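Long-range contact in beta-glucoside phosphorylase BglX (Unidentified, PDB 5VQE), which probably cleaves beta-glucosides with phosphate as the acceptor, as a glycoside phosphorylase of family GH3: residues 60-65 with 87-92. Numbering follows the deposited sequence.
Sequences GAVMYR and LLIACN. With G2F (2-deoxy-2-fluoro-alpha-D-glucopyranose), chain B.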
loop_
_atom_site.group_PDB
_atom_site.type_symbol
_atom_site.label_atom_id
_atom_site.label_comp_id
_atom_site.label_asym_id
_atom_site.label_seq_id
_atom_site.Cartn_x
_atom_site.Cartn_y
_atom_site.Cartn_z
ATOM N N GLY A 60 -15.221 -16.411 2.605
ATOM C CA GLY A 60 -15.719 -15.373 3.490
ATOM C C GLY A 60 -15.530 -13.977 2.923
ATOM O O GLY A 60 -16.213 -13.041 3.349
ATOM N N ALA A 61 -14.614 -13.825 1.969
ATOM C CA ALA A 61 -14.286 -12.516 1.416
ATOM C C ALA A 61 -13.652 -12.686 0.043
ATOM O O ALA A 61 -13.236 -13.781 -0.336
ATOM C CB ALA A 61 -13.337 -11.741 2.341
ATOM N N VAL A 62 -13.606 -11.582 -0.709
ATOM C CA VAL A 62 -12.819 -11.484 -1.929
ATOM C C VAL A 62 -12.070 -10.161 -1.905
ATOM O O VAL A 62 -12.442 -9.228 -1.190
ATOM C CB VAL A 62 -13.674 -11.580 -3.210
ATOM C CG1 VAL A 62 -14.391 -12.910 -3.273
ATOM C CG2 VAL A 62 -14.674 -10.436 -3.277
ATOM N N MET A 63 -11.000 -10.091 -2.698
ATOM C CA MET A 63 -10.293 -8.844 -2.970
ATOM C C MET A 63 -10.239 -8.624 -4.475
ATOM O O MET A 63 -9.887 -9.539 -5.225
ATOM C CB MET A 63 -8.866 -8.847 -2.413
ATOM C CG MET A 63 -8.231 -7.442 -2.445
ATOM S SD MET A 63 -6.426 -7.357 -2.470
ATOM C CE MET A 63 -6.103 -7.827 -4.165
ATOM N N TYR A 64 -10.590 -7.416 -4.911
ATOM C CA TYR A 64 -10.513 -7.040 -6.317
ATOM C C TYR A 64 -9.106 -6.537 -6.618
ATOM O O TYR A 64 -8.616 -5.614 -5.957
ATOM C CB TYR A 64 -11.522 -5.942 -6.671
ATOM C CG TYR A 64 -12.990 -6.300 -6.531
ATOM C CD1 TYR A 64 -13.433 -7.599 -6.711
ATOM C CD2 TYR A 64 -13.932 -5.327 -6.236
ATOM C CE1 TYR A 64 -14.765 -7.920 -6.590
ATOM C CE2 TYR A 64 -15.276 -5.643 -6.109
ATOM C CZ TYR A 64 -15.682 -6.943 -6.293
ATOM O OH TYR A 64 -17.010 -7.271 -6.171
ATOM N N ARG A 65 -8.454 -7.156 -7.599
ATOM C CA ARG A 65 -7.315 -6.542 -8.263
ATOM C C ARG A 65 -7.798 -5.329 -9.043
ATOM O O ARG A 65 -9.002 -5.130 -9.212
ATOM C CB ARG A 65 -6.636 -7.538 -9.196
ATOM C CG ARG A 65 -5.832 -8.618 -8.480
ATOM C CD ARG A 65 -4.564 -8.067 -7.816
ATOM N NE ARG A 65 -3.761 -7.247 -8.720
ATOM C CZ ARG A 65 -3.087 -7.724 -9.762
ATOM N NH1 ARG A 65 -3.120 -9.019 -10.048
ATOM N NH2 ARG A 65 -2.383 -6.902 -10.528
ATOM N N LEU A 87 -20.352 -11.281 1.548
ATOM C CA LEU A 87 -18.898 -11.229 1.487
ATOM C C LEU A 87 -18.365 -9.909 2.027
ATOM O O LEU A 87 -18.944 -8.850 1.780
ATOM C CB LEU A 87 -18.421 -11.376 0.039
ATOM C CG LEU A 87 -18.744 -12.692 -0.667
ATOM C CD1 LEU A 87 -18.730 -12.512 -2.183
ATOM C CD2 LEU A 87 -17.743 -13.743 -0.247
ATOM N N LEU A 88 -17.237 -9.974 2.734
ATOM C CA LEU A 88 -16.366 -8.808 2.817
ATOM C C LEU A 88 -15.663 -8.652 1.475
ATOM O O LEU A 88 -15.184 -9.637 0.902
ATOM C CB LEU A 88 -15.346 -8.959 3.942
ATOM C CG LEU A 88 -15.917 -9.037 5.360
ATOM C CD1 LEU A 88 -14.815 -9.375 6.324
ATOM C CD2 LEU A 88 -16.594 -7.741 5.757
ATOM N N ILE A 89 -15.647 -7.429 0.948
ATOM C CA ILE A 89 -15.073 -7.139 -0.363
ATOM C C ILE A 89 -13.938 -6.151 -0.148
ATOM O O ILE A 89 -14.175 -4.981 0.178
ATOM C CB ILE A 89 -16.119 -6.591 -1.345
ATOM C CG1 ILE A 89 -17.211 -7.637 -1.594
ATOM C CG2 ILE A 89 -15.468 -6.227 -2.669
ATOM C CD1 ILE A 89 -18.390 -7.119 -2.377
ATOM N N ALA A 90 -12.707 -6.618 -0.330
ATOM C CA ALA A 90 -11.516 -5.847 -0.018
ATOM C C ALA A 90 -10.853 -5.295 -1.277
ATOM O O ALA A 90 -11.098 -5.752 -2.397
ATOM C CB ALA A 90 -10.514 -6.708 0.755
ATOM N N CYS A 91 -10.007 -4.286 -1.068
ATOM C CA CYS A 91 -9.237 -3.668 -2.138
ATOM C C CYS A 91 -8.027 -2.968 -1.519
ATOM O O CYS A 91 -8.124 -2.414 -0.416
ATOM C CB CYS A 91 -10.103 -2.671 -2.929
ATOM S SG CYS A 91 -9.462 -2.212 -4.570
ATOM N N ASN A 92 -6.897 -2.989 -2.237
ATOM C CA ASN A 92 -5.688 -2.262 -1.842
ATOM C C ASN A 92 -5.802 -0.803 -2.295
ATOM O O ASN A 92 -5.083 -0.334 -3.179
ATOM C CB ASN A 92 -4.435 -2.894 -2.450
ATOM C CG ASN A 92 -4.055 -4.219 -1.814
ATOM O OD1 ASN A 92 -3.866 -5.240 -2.503
ATOM N ND2 ASN A 92 -3.891 -4.204 -0.511
HETATM C C1 G2F B . 0.224 -8.809 0.961
HETATM C C2 G2F B . 0.801 -7.357 0.982
HETATM C C3 G2F B . -0.313 -6.406 1.512
HETATM C C4 G2F B . -1.583 -6.586 0.626
HETATM C C5 G2F B . -2.010 -8.092 0.683
HETATM C C6 G2F B . -3.252 -8.360 -0.256
HETATM O O3 G2F B . 0.122 -5.087 1.308
HETATM O O4 G2F B . -2.617 -5.848 1.222
HETATM O O5 G2F B . -0.942 -8.877 0.178
HETATM O O6 G2F B . -2.959 -7.862 -1.531
HETATM F F2 G2F B . 1.864 -7.293 1.815
HETATM O O HOH W 1 -6.342 -3.869 -5.117
#
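Val62 and Ile89 sit side by side on one face of a parallel strand pair, and the backbones beneath them are joined by four hydrogen bonds. The straightest runs from Ala90 N to Val62 O, 2.8 Å long with 174° at the hydrogen; the longest, Leu88 N to Gly60 O at 3.3 Å, lies at the N-terminal end of the pair, where Lys354 also bonds that oxygen. Val62 N and Tyr64 N donate to Leu88 O and Ala90 O, so 88-91 is gripped through alternate residues.

Packing is tight on the Val62 face, where Val62 CG2 lies 4.1 Å from Ile89 CG1. Ile89 CG2, anti to its backbone N, lies over a face of the Tyr64 ring, 3.5 Å from Tyr64 CE2 and 29° off the ring normal, a CH-pi contact. The tyrosine hydroxyl is bonded to Thr76 of helix 69-82, which covers this face.

The other face carries Ala61, Leu88, Met63 and Ala90, with Ala61 CB 3.8 Å from Leu88 CB. Met63 CG, anti to the backbone N (chi1 -168°), rests 4.0 Å from Ala90 CB, and the chain crosses the Asn92 side chain at about a right angle. Beyond the last bridge, Met63-Ala90, the strands part: a water accepts from Asn92 N and donates to Tyr64 O at 3.0 Å. Here the looser end opens on the sugar, whose O6 lies 3.6 Å from Met63 SD. An alanine at Met63 would probably leave a gap beside Asn92 and the sugar O6, where the thioether now packs.

Strand 61-64, helix 69-82 and strand 88-91 form a beta-alpha-beta unit of the barrel-like GH3 N-terminal domain, with Met63 and Asn92 lining the glucose-analogue pocket at the strands' C-terminal ends, as in TIM-barrel enzymes.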